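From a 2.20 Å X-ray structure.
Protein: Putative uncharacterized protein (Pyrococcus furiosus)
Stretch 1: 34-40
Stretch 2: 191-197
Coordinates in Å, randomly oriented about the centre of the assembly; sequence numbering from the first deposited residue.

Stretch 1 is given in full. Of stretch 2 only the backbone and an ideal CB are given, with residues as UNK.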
# COMPACT_ATOMS: atom_id res chain seq x y z
N ILE C 34 -3.57 -1.58 34.81
CA ILE C 34 -2.95 -2.53 33.91
C ILE C 34 -3.79 -2.43 32.64
O ILE C 34 -5.03 -2.40 32.72
CB ILE C 34 -2.89 -3.97 34.49
CG1 ILE C 34 -1.90 -4.03 35.70
CG2 ILE C 34 -2.49 -5.01 33.40
CD1 ILE C 34 -1.99 -5.31 36.53
N PHE C 35 -3.11 -2.33 31.49
CA PHE C 35 -3.77 -2.33 30.18
C PHE C 35 -3.93 -3.75 29.64
O PHE C 35 -2.96 -4.42 29.35
CB PHE C 35 -2.92 -1.47 29.22
CG PHE C 35 -3.49 -1.30 27.82
CD1 PHE C 35 -4.84 -1.32 27.59
CD2 PHE C 35 -2.61 -1.04 26.73
CE1 PHE C 35 -5.35 -1.14 26.30
CE2 PHE C 35 -3.13 -0.88 25.44
CZ PHE C 35 -4.49 -0.92 25.22
N ILE C 36 -5.15 -4.19 29.42
CA ILE C 36 -5.37 -5.51 28.94
C ILE C 36 -5.94 -5.51 27.51
O ILE C 36 -6.93 -4.80 27.25
CB ILE C 36 -6.37 -6.27 29.83
CG1 ILE C 36 -5.87 -6.30 31.28
CG2 ILE C 36 -6.53 -7.77 29.35
CD1 ILE C 36 -6.83 -7.03 32.18
N GLU C 37 -5.32 -6.31 26.61
CA GLU C 37 -5.72 -6.32 25.18
C GLU C 37 -6.32 -7.65 24.73
O GLU C 37 -5.69 -8.70 24.88
CB GLU C 37 -4.57 -5.92 24.26
CG GLU C 37 -4.90 -6.08 22.75
CD GLU C 37 -4.60 -7.48 22.23
OE1 GLU C 37 -3.73 -8.14 22.80
OE2 GLU C 37 -5.28 -7.98 21.29
N GLY C 38 -7.53 -7.58 24.20
CA GLY C 38 -8.19 -8.73 23.59
C GLY C 38 -8.89 -8.32 22.30
O GLY C 38 -10.12 -8.29 22.21
N LEU C 39 -8.10 -8.01 21.28
CA LEU C 39 -8.61 -7.68 19.97
C LEU C 39 -8.82 -8.99 19.14
O LEU C 39 -8.33 -10.04 19.53
CB LEU C 39 -7.60 -6.77 19.30
CG LEU C 39 -7.62 -5.37 19.96
CD1 LEU C 39 -6.38 -4.59 19.58
CD2 LEU C 39 -8.88 -4.62 19.54
N PRO C 40 -9.54 -8.92 18.00
CA PRO C 40 -9.70 -10.14 17.19
C PRO C 40 -8.38 -10.68 16.72
O PRO C 40 -7.47 -9.91 16.46
CB PRO C 40 -10.56 -9.69 16.02
CG PRO C 40 -11.32 -8.55 16.58
CD PRO C 40 -10.33 -7.82 17.43
N UNK C 191 0.61 -8.53 15.14
CA UNK C 191 -0.48 -7.59 15.46
C UNK C 191 -0.41 -7.04 16.89
O UNK C 191 0.62 -7.08 17.50
CB UNK C 191 -1.83 -8.28 15.25
N UNK C 192 -1.53 -6.55 17.42
CA UNK C 192 -1.55 -5.82 18.70
C UNK C 192 -1.07 -6.64 19.88
O UNK C 192 -0.33 -6.13 20.72
CB UNK C 192 -2.97 -5.32 18.99
N UNK C 193 -1.39 -7.93 19.92
CA UNK C 193 -0.84 -8.77 21.01
C UNK C 193 0.67 -8.69 21.11
O UNK C 193 1.28 -8.87 22.21
CB UNK C 193 -1.25 -10.23 20.81
N UNK C 194 1.31 -8.41 19.98
CA UNK C 194 2.75 -8.23 19.97
C UNK C 194 3.17 -6.78 20.00
O UNK C 194 4.02 -6.42 20.80
CB UNK C 194 3.35 -8.91 18.74
N UNK C 195 2.65 -5.95 19.08
CA UNK C 195 3.15 -4.56 18.97
C UNK C 195 2.96 -3.73 20.25
O UNK C 195 3.83 -2.91 20.59
CB UNK C 195 2.44 -3.85 17.81
N UNK C 196 1.83 -3.95 20.97
CA UNK C 196 1.65 -3.18 22.25
C UNK C 196 2.81 -3.38 23.16
O UNK C 196 3.28 -2.43 23.79
CB UNK C 196 0.37 -3.59 22.98
N UNK C 197 3.29 -4.62 23.25
CA UNK C 197 4.43 -4.89 24.15
C UNK C 197 5.73 -4.37 23.53
O UNK C 197 6.56 -3.74 24.22
CB UNK C 197 4.55 -6.39 24.44

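The strand formed by Phe35 and its neighbours runs nearly antiparallel to the helix of the second stretch, at 154° between their N-to-C directions, with a closest axis approach of 9.8 Å. Phe35, Glu37 and Leu39 turn their CA-to-CB bonds toward this helix, so from its N-terminal end the helix meets a branched aliphatic group, a carboxylate and an aromatic ring.

Position 191 lies just before the helix, at the N-cap. Its positive phi of 84° by itself favours glycine, and although the ideal CB points toward the first stretch, nothing there comes within 5.5 Å of it. The residue is Gly191. Gly191 O accepts hydrogen bonds from the backbone N atoms of positions 194 (2.9 Å) and 195 (2.8 Å), which begin the helix.

At position 192 the angles are helical and CA-to-CB points toward the first stretch. The ideal CB is already 3.5 Å from Leu39 CD1 and 4.2 Å from Glu37 OE2, leaving little depth along this direction. A small side chain suits the site: alanine would pack on the leucine methyl, serine might be tolerated, and glycine would forgo the contact. The residue is Ala192, whose CB lies 3.6 Å from Leu39 CD1 in a compact apolar contact.

Position 193 directs its CB sideways, and the ideal CB is 3.8 Å from Glu37 OE1. A small residue fits readily beside the carboxylate; a polar or basic side chain could also be considered on the basis of charge, if its path led back to the oxygen. Ala193 is found here. Its CA approaches Glu37 OE1 to 3.5 Å and its CB approaches the same OE1 to 3.7 Å, without a hydrogen bond between the stretches. The other carboxylate oxygen is engaged within the first stretch: Leu39 N donates to Glu37 OE2 at 2.8 Å and 167°, a nearly linear bond that helps hold the glutamate side chain in its folded-back course.

Position 194 points away, and the first stretch sets no limit on its side chain. Its helical backbone admits many residues; the one present is Gly194, which makes no contact here.

Position 195 is out of reach, so the visible atoms barely discriminate among helix-compatible residues. Leu195 occupies it and makes no contact with the first stretch.

Position 196 again points toward the first stretch, but with more room: the nearest atom to its ideal CB, Phe35 CE2, is 5.1 Å away. The aromatic ring and the aliphatic base of Glu37 call for a medium-sized apolar side chain, such as leucine, methionine or isoleucine. Leu196, with chi1 m and chi2 t, extends CD1 to 3.7 Å from Glu37 CB and to 3.9 Å from Phe35 CE2, approaching the ring obliquely. One methyl thus touches both residues.

Position 197 is also beyond reach and gives little basis for choice. Leu197 fills it, contributing nothing to this interface.

Stretch 2, residues 191-197: GAAGLLL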
# COMPACT_ATOMS: atom_id res chain seq x y z
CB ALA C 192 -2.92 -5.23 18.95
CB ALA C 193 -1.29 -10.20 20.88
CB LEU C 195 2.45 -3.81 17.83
CG LEU C 195 2.77 -4.23 16.39
CD1 LEU C 195 2.34 -3.16 15.44
CD2 LEU C 195 4.30 -4.57 16.26
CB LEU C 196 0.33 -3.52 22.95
CG LEU C 196 -0.87 -3.05 22.11
CD1 LEU C 196 -2.21 -3.57 22.72
CD2 LEU C 196 -0.89 -1.55 21.98
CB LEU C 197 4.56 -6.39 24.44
CG LEU C 197 3.34 -6.99 25.16
CD1 LEU C 197 3.51 -8.48 25.24
CD2 LEU C 197 3.20 -6.40 26.60
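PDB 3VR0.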